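Local coordinates for protein aldehyde dehydrogenase (Burkholderia cenocepacia, PDB 4O6R) that probably oxidises aldehydes to carboxylic acids with NAD(P)+ as the hydride acceptor, and holds adenosine monophosphate in its nucleotide pocket, at residues G26-V30 with T40-A44; D29-P33 with L96-H100; V50-V54 with R219-H223; I147-Q152 with D475-A479; L418-T424 with M441-Y447. All blocks are in the same frame, centred on the assembly; numbering follows the deposited sequence.

Contact 1: residues G26-V30 with T40-A44; sequences GTIDV and TKIAA
Residues 26-30 and 40-44, both extended, pair as antiparallel neighbours, the axes of strands 27-30 and 40-43 approaching to 4.5 Å with 144° between their directions. Thr-40 O accepts from Val-30 N (2.9 Å). Lys-41 stands opposite Asp-29 in a non-hydrogen-bonded pair (CA-CA 4.5 Å); its m, t, t, m side chain brings NZ to 2.6 Å from Asp-29 OD1, a salt bridge, and a water joins Lys-41 NZ to Asp-29 OD2 (3.0 Å to each). Ile-42 (p, t) and Ile-28 (m, t) form a hydrogen-bonded pair, Ile-42 N to Ile-28 O at 2.9 Å and Ile-28 N to Ile-42 O at 3.0 Å. Their side chains share the buried face, where Ile-42 CG2 packs on Val-30 CG2 (3.8 Å); Pro-186 and Leu-187 cover Val-30 and Ile-42, while Ile-28 touches Tyr-212. Ala-43 faces Thr-27 in a non-hydrogen-bonded pair (CA-CA 4.6 Å), while Ala-44 N donates to Gly-26 O (2.9 Å) and Ala-44 CB touches Ile-28 CD1 (3.7 Å). A second water bridges Gly-26 N (2.9 Å) and Ala-44 O (2.7 Å). With a largely apolar face inward and the Asp-29/Lys-41 pair outward, this is an amphipathic two-stranded beta hairpin beside the AMP-binding residue Glu-183.

Contact 2: residues D29-P33 with L96-H100; sequences DVLNP and LDTGH
The end of hairpin strand 27-32 meets the C-terminus of helix 87-98 in a buried junction, the side chain of Asp-97 about 12 Å from the bound AMP. Extended residues 29-32 lead into Pro-33 (phi/psi -68/-10); helix 87-98 ends at Thr-98, and Gly-99 follows with phi 88°, where a CB would jam against the preceding carbonyl. The closest CA pairs are Asn-32 with Asp-97 (5.5 Å) and Pro-33 with Gly-99 (5.7 Å). The proline ring lies against the last helical turn: Pro-33 CD is 3.5 Å from Leu-96 O, and Pro-33 CG 3.5 Å from Gly-99 N. Leu-96 (t, p) brings CD1 to 3.7 Å from Asn-32 ND2, whereas Asn-32 OD1 accepts from His-34 N. Val-30 (t) sets CG1 3.1 Å from Asp-97 OD1; OD2 of Asp-97 accepts from Leu-187 N. One water bridges the backbones, 2.4 Å from Leu-31 O and 2.5 Å from Asp-97 O. At the helix end, Thr-98 OG1 accepts from His-100 N (3.0 Å) in an ST turn and bonds to Glu-94 O. No direct hydrogen bond links the segments: the two acceptor carbonyls meet through water, and the proline, with no N-H to donate, packs CD and CG on the helix-end backbone.

Contact 3: residues V50-V54 with R219-H223; sequences VDLAV and RLAEH
Two helices of the nucleotide-binding region, 47-66 and 213-222, pack here beside strand 176-180, in a domain of Rossmann-like alpha/beta architecture as in other aldehyde dehydrogenases. Both segments are helical, except that His-223 leaves the second helix with psi 129°. The nearest CA pairs are Val-50 with Leu-220 (6.3 Å) and Asp-51 with His-223 (7.9 Å). Val-50 (t) points at the partner: CG1 lies 3.8 Å from Arg-219 CG and 4.2 Å from Leu-220 CD1. Asp-51 (m) starts sideways, but its carboxylate swings across, so that OD1 takes hydrogen bonds from Arg-219 NE (2.9 Å) and Arg-219 NH2 (3.1 Å) in a salt bridge lying near the guanidinium plane; Arg-219 is t, p, t to get there. The same Asp-51 OD1 approaches the edge of the His-223 ring, 3.2 Å from CD2. One turn on, Val-54 (t), whose N bonds back to Val-50 O, touches Leu-220 CD1 with CG2 (4.3 Å). Leu-220 and Val-54 both reach Val-178 on the strand beneath, and the side chain of Leu-220 lies about 7 Å from the bound AMP. His-223 (chi1 t) accepts at ND1 from Gly-225 N, and a water stands 2.8 Å from His-223 NE2. Over one face of this His-223 ring sits Val-54 CG1, a CH-pi contact 3.8 Å from the centroid and 22° off the normal.

Contact 4: residues I147-Q152 with D475-A479; sequences IGVVGQ and DYTEA
Ile-147 and Tyr-476 bury most surface, with Glu-478 next. Ile-147 precedes strand 149-152 (phi/psi -78/-44); Gly-148 (phi 141°) turns into the strand. Ile-147 CA is 5.4 Å from Thr-477 CA, and its m, t side chain brings CD1 against the backbone of 475-477, 3.7 Å from Asp-475 O. Tyr-476 (m) extends its ring along strand 149-152: CE1 is 4.0 Å from Val-150 CG2, and OH accepts from Gln-152 NE2 (3.0 Å), an amide also donating to Lys-166 O. A water lies 3.2 Å from Tyr-476 OH and 3.0 Å from Gly-151 O. A second water, 2.6 Å from Glu-478 OE1 and 2.7 Å from Ile-147 O, links the two, while Glu-478 OE2 pairs with Arg-480. The tyrosine ring touches Ala-170 of helix 159-172 and makes a cation-pi contact with Lys-228. Strand 149-152, in the mixed sheet of a Rossmann-like nucleotide-binding domain as in other aldehyde dehydrogenases, bonds to strand 176-180 and residues 227-228; the contact joins it to the start of strand 477-485, which reaches a second subunit.

Contact 5: residues L418-T424 with M441-Y447; sequences LGSGLWT and MCWINCY
This is a buried pairing of parallel strands at the edge of the chain's seven-stranded sheet, where strand 421-423 runs beside the outermost strand, 441-444. Their axes come within 4.6 Å at 15°. The register matches Gly-421 with Trp-443 (CA-CA 4.3 Å) and Leu-422 with Ile-444 (5.1 Å). Backbone hydrogen bonds run from Met-441 N to Leu-418 O (3.3 Å), Trp-443 N to Ser-420 O (2.9 Å), Leu-422 N to Trp-443 O (2.9 Å) and Asn-445 N to Leu-422 O (2.9 Å); Ser-420 OG adds one to Met-441 O (3.0 Å). Helix 427-436 connects the two strands as a beta-alpha-beta crossover and covers the face of Leu-422 and Ile-444, whose CD1 and CG2 meet at 4.1 Å. On the other face Trp-443 and Tyr-447 fold over Gly-419 and Gly-421, where a CB would collide with them; Tyr-447 CE1 comes to 3.4 Å from Gly-421 N, and its OH bonds to Ala-261 O. Asn-445 leaves the strand with phi/psi 60/31. Its side chain (m) engages the Thr-424 backbone twice, OD1 accepting from Thr-424 N (3.1 Å) and ND2 donating to Thr-424 O (2.8 Å), while its CA sits 3.8 Å from the centroid of the Trp-423 six-membered ring in a CH-pi contact. Beyond strand 441-444 a strand of a second subunit continues the sheet in parallel.

Overall arrangement
Contacts 1 and 2 share Asp-29 and Val-30 on strand 27-32, yet differ in kind: the hairpin is only partly buried and combines backbone pairing with an outward salt bridge, whereas its junction with helix 87-98 is buried and relies on packing and water. Contacts 3 and 4 touch, Leu-220 CD2 lying 3.9 Å from Gln-152 N; both are buried in the nucleotide-binding region, the first joining helices by a salt bridge and apolar side chains, the second joining a strand to the start of another largely through side chains and water. Contact 5, also buried and across the chain's centre from contacts 1 and 3, is a regular parallel ladder; it and contact 4 both reach a second subunit.

Contact 1: residues G26-V30 with T40-A44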
# COMPACT_ATOMS: atom_id res chain seq x y z
N GLY A 26 9.45 -3.99 47.83
CA GLY A 26 10.44 -4.99 47.47
C GLY A 26 11.52 -4.45 46.55
O GLY A 26 11.31 -3.46 45.81
N THR A 27 12.67 -5.09 46.59
CA THR A 27 13.76 -4.78 45.69
C THR A 27 14.38 -6.03 45.10
O THR A 27 14.17 -7.14 45.59
CB THR A 27 14.87 -3.99 46.38
OG1 THR A 27 15.35 -4.74 47.49
CG2 THR A 27 14.33 -2.67 46.84
N ILE A 28 15.14 -5.81 44.03
CA ILE A 28 15.94 -6.83 43.37
C ILE A 28 17.37 -6.33 43.19
O ILE A 28 17.58 -5.17 42.81
CB ILE A 28 15.32 -7.18 42.03
CG1 ILE A 28 14.04 -8.01 42.29
CG2 ILE A 28 16.29 -7.99 41.20
CD1 ILE A 28 13.14 -8.19 41.09
N ASP A 29 18.35 -7.19 43.46
CA ASP A 29 19.76 -6.82 43.29
C ASP A 29 20.14 -6.94 41.80
O ASP A 29 19.82 -7.95 41.17
CB ASP A 29 20.69 -7.71 44.12
CG ASP A 29 20.71 -7.36 45.60
OD1 ASP A 29 19.98 -6.48 46.09
OD2 ASP A 29 21.52 -8.00 46.31
N VAL A 30 20.79 -5.91 41.26
CA VAL A 30 21.24 -5.90 39.88
C VAL A 30 22.74 -6.10 39.90
O VAL A 30 23.45 -5.34 40.56
CB VAL A 30 20.92 -4.60 39.17
CG1 VAL A 30 21.47 -4.61 37.74
CG2 VAL A 30 19.40 -4.39 39.17
N THR A 40 23.39 -2.02 42.07
CA THR A 40 22.38 -1.30 42.83
C THR A 40 21.24 -2.24 43.10
O THR A 40 21.17 -3.34 42.53
CB THR A 40 21.84 -0.08 42.04
OG1 THR A 40 20.87 0.63 42.82
CG2 THR A 40 21.14 -0.55 40.68
N LYS A 41 20.31 -1.80 43.94
CA LYS A 41 19.01 -2.45 44.07
C LYS A 41 18.02 -1.65 43.24
O LYS A 41 18.12 -0.43 43.16
CB LYS A 41 18.57 -2.46 45.56
CG LYS A 41 19.58 -3.08 46.50
CD LYS A 41 19.06 -3.13 47.94
CE LYS A 41 19.95 -4.00 48.82
NZ LYS A 41 19.87 -5.44 48.43
N ILE A 42 17.07 -2.34 42.59
CA ILE A 42 15.96 -1.67 41.93
C ILE A 42 14.65 -1.98 42.64
O ILE A 42 14.53 -3.00 43.30
CB ILE A 42 15.78 -2.11 40.46
CG1 ILE A 42 15.72 -3.63 40.35
CG2 ILE A 42 16.87 -1.52 39.58
CD1 ILE A 42 14.93 -4.11 39.16
N ALA A 43 13.67 -1.11 42.49
CA ALA A 43 12.33 -1.43 42.93
C ALA A 43 11.78 -2.66 42.17
O ALA A 43 12.01 -2.81 40.96
CB ALA A 43 11.43 -0.22 42.77
N ALA A 44 11.12 -3.57 42.89
CA ALA A 44 10.61 -4.83 42.33
C ALA A 44 9.09 -4.81 42.19
O ALA A 44 8.34 -4.99 43.16
CB ALA A 44 11.03 -5.99 43.23
O HOH W 1 7.69 -5.01 45.79
O HOH W 2 22.77 -6.10 48.21

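Contact 2: residues D29-P33 with L96-H100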
# COMPACT_ATOMS: atom_id res chain seq x y z
N ASP A 29 18.35 -7.19 43.46
CA ASP A 29 19.76 -6.82 43.29
C ASP A 29 20.14 -6.94 41.80
O ASP A 29 19.82 -7.95 41.17
CB ASP A 29 20.69 -7.71 44.12
CG ASP A 29 20.71 -7.36 45.60
OD1 ASP A 29 19.98 -6.48 46.09
OD2 ASP A 29 21.52 -8.00 46.31
N VAL A 30 20.79 -5.91 41.26
CA VAL A 30 21.24 -5.90 39.88
C VAL A 30 22.74 -6.10 39.90
O VAL A 30 23.45 -5.34 40.56
CB VAL A 30 20.92 -4.60 39.17
CG1 VAL A 30 21.47 -4.61 37.74
CG2 VAL A 30 19.40 -4.39 39.17
N LEU A 31 23.20 -7.13 39.21
CA LEU A 31 24.59 -7.53 39.26
C LEU A 31 25.37 -7.08 38.03
O LEU A 31 24.82 -6.96 36.91
CB LEU A 31 24.73 -9.05 39.47
CG LEU A 31 23.96 -9.66 40.66
CD1 LEU A 31 24.26 -11.14 40.81
CD2 LEU A 31 24.34 -8.91 41.92
N ASN A 32 26.65 -6.82 38.26
CA ASN A 32 27.62 -6.60 37.21
C ASN A 32 28.21 -7.95 36.81
O ASN A 32 28.90 -8.56 37.61
CB ASN A 32 28.73 -5.68 37.74
CG ASN A 32 29.79 -5.37 36.69
OD1 ASN A 32 29.86 -6.02 35.64
ND2 ASN A 32 30.61 -4.35 36.96
N PRO A 33 27.96 -8.40 35.58
CA PRO A 33 28.49 -9.71 35.15
C PRO A 33 30.00 -9.81 34.98
O PRO A 33 30.53 -10.91 34.89
CB PRO A 33 27.77 -9.96 33.84
CG PRO A 33 27.45 -8.60 33.31
CD PRO A 33 27.28 -7.69 34.49
N LEU A 96 27.76 -1.81 31.74
CA LEU A 96 27.90 -2.14 33.16
C LEU A 96 26.92 -3.24 33.56
O LEU A 96 27.29 -4.18 34.27
CB LEU A 96 27.65 -0.89 34.00
CG LEU A 96 27.96 -0.95 35.48
CD1 LEU A 96 29.46 -1.04 35.74
CD2 LEU A 96 27.36 0.26 36.20
N ASP A 97 25.70 -3.12 33.07
CA ASP A 97 24.57 -3.96 33.44
C ASP A 97 24.54 -5.28 32.66
O ASP A 97 24.21 -6.33 33.20
CB ASP A 97 23.29 -3.15 33.11
CG ASP A 97 22.06 -3.64 33.83
OD1 ASP A 97 22.18 -4.54 34.70
OD2 ASP A 97 20.97 -3.12 33.51
N THR A 98 24.89 -5.24 31.39
CA THR A 98 24.71 -6.40 30.52
C THR A 98 25.98 -7.20 30.28
O THR A 98 25.89 -8.37 29.95
CB THR A 98 24.25 -5.98 29.13
OG1 THR A 98 25.25 -5.14 28.52
CG2 THR A 98 22.94 -5.28 29.20
N GLY A 99 27.14 -6.57 30.43
CA GLY A 99 28.39 -7.17 30.02
C GLY A 99 28.79 -6.94 28.57
O GLY A 99 29.85 -7.39 28.17
N HIS A 100 27.97 -6.27 27.77
CA HIS A 100 28.35 -6.01 26.39
C HIS A 100 29.62 -5.18 26.40
O HIS A 100 29.69 -4.23 27.17
CB HIS A 100 27.30 -5.19 25.68
CG HIS A 100 25.97 -5.86 25.56
ND1 HIS A 100 24.91 -5.27 24.89
CD2 HIS A 100 25.49 -7.02 26.07
CE1 HIS A 100 23.85 -6.05 24.98
NE2 HIS A 100 24.18 -7.13 25.68
O HOH W 3 22.98 -6.84 35.30

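Contact 3: residues V50-V54 with R219-H223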
# COMPACT_ATOMS: atom_id res chain seq x y z
N VAL A 50 1.83 -3.35 38.61
CA VAL A 50 1.30 -3.51 37.27
C VAL A 50 -0.09 -2.89 37.16
O VAL A 50 -0.39 -2.19 36.18
CB VAL A 50 1.28 -4.98 36.83
CG1 VAL A 50 0.55 -5.12 35.50
CG2 VAL A 50 2.70 -5.49 36.72
N ASP A 51 -0.93 -3.11 38.16
CA ASP A 51 -2.26 -2.47 38.17
C ASP A 51 -2.19 -0.94 38.11
O ASP A 51 -2.88 -0.32 37.34
CB ASP A 51 -3.09 -2.93 39.37
CG ASP A 51 -3.51 -4.39 39.27
OD1 ASP A 51 -3.35 -4.97 38.19
OD2 ASP A 51 -3.98 -4.98 40.28
N LEU A 52 -1.31 -0.35 38.92
CA LEU A 52 -1.12 1.09 38.91
C LEU A 52 -0.64 1.57 37.54
O LEU A 52 -1.08 2.60 37.06
CB LEU A 52 -0.13 1.52 40.00
CG LEU A 52 -0.64 1.36 41.43
CD1 LEU A 52 0.49 1.63 42.41
CD2 LEU A 52 -1.80 2.29 41.73
N ALA A 53 0.27 0.82 36.92
CA ALA A 53 0.80 1.18 35.62
C ALA A 53 -0.25 1.10 34.53
O ALA A 53 -0.32 1.99 33.69
CB ALA A 53 1.99 0.28 35.28
N VAL A 54 -1.05 0.04 34.53
CA VAL A 54 -2.12 -0.09 33.55
C VAL A 54 -3.18 0.99 33.79
O VAL A 54 -3.65 1.60 32.84
CB VAL A 54 -2.74 -1.50 33.55
CG1 VAL A 54 -3.96 -1.56 32.64
CG2 VAL A 54 -1.71 -2.55 33.11
N ARG A 219 1.08 -10.87 35.77
CA ARG A 219 -0.06 -9.98 35.93
C ARG A 219 -0.29 -9.17 34.65
O ARG A 219 -1.43 -9.00 34.21
CB ARG A 219 0.10 -9.05 37.14
CG ARG A 219 -1.05 -8.08 37.35
CD ARG A 219 -2.41 -8.76 37.40
NE ARG A 219 -3.47 -7.77 37.62
CZ ARG A 219 -4.76 -7.98 37.40
NH1 ARG A 219 -5.20 -9.15 36.97
NH2 ARG A 219 -5.62 -6.99 37.61
N LEU A 220 0.79 -8.64 34.08
CA LEU A 220 0.71 -7.87 32.83
C LEU A 220 0.01 -8.70 31.71
O LEU A 220 -0.90 -8.21 31.04
CB LEU A 220 2.11 -7.43 32.37
CG LEU A 220 2.18 -6.44 31.20
CD1 LEU A 220 1.26 -5.23 31.41
CD2 LEU A 220 3.62 -5.95 31.01
N ALA A 221 0.44 -9.94 31.53
CA ALA A 221 -0.15 -10.83 30.51
C ALA A 221 -1.62 -11.13 30.79
O ALA A 221 -2.39 -11.28 29.85
CB ALA A 221 0.65 -12.11 30.39
N GLU A 222 -2.00 -11.25 32.07
CA GLU A 222 -3.39 -11.55 32.45
C GLU A 222 -4.29 -10.33 32.54
O GLU A 222 -5.49 -10.48 32.64
CB GLU A 222 -3.45 -12.23 33.82
CG GLU A 222 -2.85 -13.61 33.81
CD GLU A 222 -2.69 -14.23 35.19
OE1 GLU A 222 -2.95 -13.57 36.22
OE2 GLU A 222 -2.22 -15.39 35.23
N HIS A 223 -3.73 -9.13 32.54
CA HIS A 223 -4.51 -7.95 32.93
C HIS A 223 -5.69 -7.70 31.97
O HIS A 223 -5.49 -7.66 30.76
CB HIS A 223 -3.62 -6.71 33.00
CG HIS A 223 -4.18 -5.63 33.87
ND1 HIS A 223 -5.33 -4.95 33.56
CD2 HIS A 223 -3.77 -5.14 35.07
CE1 HIS A 223 -5.60 -4.07 34.51
NE2 HIS A 223 -4.66 -4.17 35.44
O HOH W 4 -5.71 -2.36 37.29

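Contact 4: residues I147-Q152 with D475-A479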
# COMPACT_ATOMS: atom_id res chain seq x y z
N ILE A 147 -4.71 0.14 19.54
CA ILE A 147 -5.38 -0.92 20.30
C ILE A 147 -5.82 -0.40 21.66
O ILE A 147 -6.97 -0.67 22.07
CB ILE A 147 -4.45 -2.13 20.45
CG1 ILE A 147 -4.22 -2.74 19.06
CG2 ILE A 147 -5.03 -3.14 21.43
CD1 ILE A 147 -3.09 -3.72 19.02
N GLY A 148 -4.95 0.35 22.33
CA GLY A 148 -5.23 0.89 23.63
C GLY A 148 -3.99 0.83 24.49
O GLY A 148 -2.98 1.43 24.15
N VAL A 149 -4.08 0.14 25.63
CA VAL A 149 -2.92 -0.09 26.50
C VAL A 149 -2.28 -1.41 26.07
O VAL A 149 -2.94 -2.45 25.95
CB VAL A 149 -3.31 -0.20 28.00
CG1 VAL A 149 -2.08 -0.45 28.87
CG2 VAL A 149 -3.99 1.07 28.46
N VAL A 150 -0.99 -1.34 25.79
CA VAL A 150 -0.26 -2.53 25.36
C VAL A 150 0.80 -2.88 26.38
O VAL A 150 1.45 -1.99 26.94
CB VAL A 150 0.33 -2.40 23.95
CG1 VAL A 150 -0.80 -2.18 22.93
CG2 VAL A 150 1.34 -1.29 23.85
N GLY A 151 0.93 -4.18 26.63
CA GLY A 151 1.89 -4.69 27.58
C GLY A 151 3.05 -5.30 26.82
O GLY A 151 2.83 -5.98 25.80
N GLN A 152 4.26 -5.07 27.31
CA GLN A 152 5.46 -5.54 26.62
C GLN A 152 6.44 -6.13 27.62
O GLN A 152 6.80 -5.49 28.59
CB GLN A 152 6.10 -4.39 25.83
CG GLN A 152 5.10 -3.68 24.91
CD GLN A 152 5.70 -2.54 24.11
OE1 GLN A 152 6.45 -1.71 24.64
NE2 GLN A 152 5.37 -2.49 22.83
N ASP A 475 0.39 -4.47 13.30
CA ASP A 475 0.20 -5.31 14.47
C ASP A 475 -0.07 -4.48 15.74
O ASP A 475 -0.45 -5.04 16.77
CB ASP A 475 1.45 -6.18 14.76
CG ASP A 475 1.72 -7.26 13.73
OD1 ASP A 475 0.83 -7.60 12.91
OD2 ASP A 475 2.86 -7.82 13.83
N TYR A 476 0.19 -3.17 15.70
CA TYR A 476 -0.16 -2.26 16.82
C TYR A 476 -1.39 -1.39 16.56
O TYR A 476 -1.66 -0.45 17.33
CB TYR A 476 1.07 -1.42 17.24
CG TYR A 476 1.91 -2.20 18.21
CD1 TYR A 476 1.45 -2.42 19.50
CD2 TYR A 476 3.14 -2.77 17.84
CE1 TYR A 476 2.20 -3.15 20.41
CE2 TYR A 476 3.89 -3.51 18.75
CZ TYR A 476 3.39 -3.68 20.05
OH TYR A 476 4.06 -4.41 21.00
N THR A 477 -2.16 -1.72 15.52
CA THR A 477 -3.41 -1.04 15.25
C THR A 477 -4.51 -2.05 14.96
O THR A 477 -4.27 -3.25 14.85
CB THR A 477 -3.28 -0.04 14.07
OG1 THR A 477 -2.78 -0.75 12.91
CG2 THR A 477 -2.37 1.09 14.45
N GLU A 478 -5.73 -1.55 14.87
CA GLU A 478 -6.87 -2.39 14.50
C GLU A 478 -7.68 -1.69 13.45
O GLU A 478 -7.77 -0.46 13.43
CB GLU A 478 -7.76 -2.70 15.70
CG GLU A 478 -8.38 -1.44 16.27
CD GLU A 478 -8.85 -1.50 17.72
OE1 GLU A 478 -8.43 -2.40 18.49
OE2 GLU A 478 -9.66 -0.61 18.09
N ALA A 479 -8.31 -2.46 12.57
CA ALA A 479 -9.14 -1.87 11.54
C ALA A 479 -10.49 -1.41 12.14
O ALA A 479 -11.17 -2.18 12.86
CB ALA A 479 -9.39 -2.87 10.42
O HOH W 5 -9.08 -1.96 20.92
O HOH W 6 1.80 -5.49 23.05

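Contact 5: residues L418-T424 with M441-Y447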
# COMPACT_ATOMS: atom_id res chain seq x y z
N LEU A 418 13.47 -18.72 12.95
CA LEU A 418 13.56 -17.29 13.19
C LEU A 418 14.40 -16.68 12.05
O LEU A 418 13.83 -16.23 11.05
CB LEU A 418 14.11 -17.02 14.59
CG LEU A 418 14.15 -15.56 15.03
CD1 LEU A 418 12.79 -14.92 14.94
CD2 LEU A 418 14.64 -15.50 16.47
N GLY A 419 15.73 -16.69 12.18
CA GLY A 419 16.62 -16.22 11.12
C GLY A 419 17.39 -17.36 10.50
O GLY A 419 17.32 -18.49 10.97
N SER A 420 18.12 -17.07 9.44
CA SER A 420 18.85 -18.02 8.65
C SER A 420 19.72 -17.22 7.67
O SER A 420 19.51 -16.03 7.46
CB SER A 420 17.90 -18.91 7.82
OG SER A 420 17.32 -18.14 6.79
N GLY A 421 20.72 -17.86 7.09
CA GLY A 421 21.47 -17.22 6.04
C GLY A 421 22.42 -18.16 5.37
O GLY A 421 22.59 -19.32 5.78
N LEU A 422 22.98 -17.68 4.27
CA LEU A 422 23.85 -18.51 3.47
C LEU A 422 24.84 -17.66 2.72
O LEU A 422 24.60 -16.47 2.46
CB LEU A 422 23.02 -19.38 2.51
CG LEU A 422 22.17 -18.52 1.58
CD1 LEU A 422 22.80 -18.54 0.22
CD2 LEU A 422 20.75 -18.99 1.49
N TRP A 423 25.92 -18.30 2.32
CA TRP A 423 26.98 -17.63 1.59
C TRP A 423 27.26 -18.40 0.32
O TRP A 423 27.65 -19.56 0.36
CB TRP A 423 28.25 -17.54 2.46
CG TRP A 423 27.99 -16.87 3.73
CD1 TRP A 423 27.29 -17.35 4.81
CD2 TRP A 423 28.41 -15.56 4.09
NE1 TRP A 423 27.24 -16.42 5.80
CE2 TRP A 423 27.94 -15.31 5.39
CE3 TRP A 423 29.15 -14.57 3.43
CZ2 TRP A 423 28.17 -14.10 6.05
CZ3 TRP A 423 29.38 -13.35 4.09
CH2 TRP A 423 28.89 -13.13 5.38
N THR A 424 27.06 -17.75 -0.82
CA THR A 424 27.30 -18.35 -2.11
C THR A 424 27.38 -17.21 -3.08
O THR A 424 26.93 -16.11 -2.76
CB THR A 424 26.13 -19.29 -2.50
OG1 THR A 424 26.42 -19.98 -3.71
CG2 THR A 424 24.79 -18.51 -2.65
N MET A 441 13.45 -14.59 8.26
CA MET A 441 14.52 -13.76 7.73
C MET A 441 15.64 -14.64 7.17
O MET A 441 16.00 -15.64 7.78
CB MET A 441 15.06 -12.87 8.84
CG MET A 441 14.00 -11.98 9.48
SD MET A 441 14.59 -11.24 11.00
CE MET A 441 14.44 -12.63 12.11
N CYS A 442 16.17 -14.25 6.01
CA CYS A 442 17.27 -14.97 5.39
C CYS A 442 18.29 -13.96 4.86
O CYS A 442 17.95 -13.11 4.05
CB CYS A 442 16.78 -15.87 4.25
SG CYS A 442 18.12 -16.88 3.58
N TRP A 443 19.52 -14.07 5.33
CA TRP A 443 20.61 -13.17 4.97
C TRP A 443 21.54 -13.88 4.02
O TRP A 443 22.06 -14.96 4.33
CB TRP A 443 21.39 -12.73 6.24
CG TRP A 443 20.57 -11.93 7.21
CD1 TRP A 443 20.12 -10.66 7.02
CD2 TRP A 443 20.04 -12.36 8.48
NE1 TRP A 443 19.37 -10.26 8.10
CE2 TRP A 443 19.30 -11.28 9.00
CE3 TRP A 443 20.14 -13.52 9.24
CZ2 TRP A 443 18.65 -11.33 10.24
CZ3 TRP A 443 19.49 -13.59 10.46
CH2 TRP A 443 18.76 -12.49 10.94
N ILE A 444 21.77 -13.26 2.85
CA ILE A 444 22.64 -13.83 1.83
C ILE A 444 23.91 -13.00 1.75
O ILE A 444 23.85 -11.80 1.47
CB ILE A 444 21.97 -13.89 0.45
CG1 ILE A 444 20.69 -14.69 0.55
CG2 ILE A 444 22.93 -14.52 -0.55
CD1 ILE A 444 19.72 -14.46 -0.60
N ASN A 445 25.04 -13.66 1.98
CA ASN A 445 26.36 -13.02 2.01
C ASN A 445 26.50 -11.93 3.08
O ASN A 445 27.27 -10.96 2.93
CB ASN A 445 26.76 -12.55 0.60
CG ASN A 445 27.09 -13.73 -0.32
OD1 ASN A 445 27.39 -14.84 0.13
ND2 ASN A 445 27.00 -13.51 -1.63
N CYS A 446 25.77 -12.12 4.17
CA CYS A 446 25.76 -11.22 5.33
C CYS A 446 25.03 -12.00 6.41
O CYS A 446 24.58 -13.12 6.18
CB CYS A 446 25.08 -9.89 5.01
SG CYS A 446 23.34 -9.98 4.46
N TYR A 447 24.96 -11.44 7.60
CA TYR A 447 24.19 -12.07 8.68
C TYR A 447 23.79 -11.02 9.70
O TYR A 447 24.50 -10.05 9.93
CB TYR A 447 24.97 -13.20 9.36
CG TYR A 447 24.10 -14.40 9.73
CD1 TYR A 447 23.86 -15.41 8.81
CD2 TYR A 447 23.55 -14.52 10.99
CE1 TYR A 447 23.08 -16.53 9.15
CE2 TYR A 447 22.78 -15.62 11.35
CZ TYR A 447 22.53 -16.61 10.43
OH TYR A 447 21.79 -17.69 10.81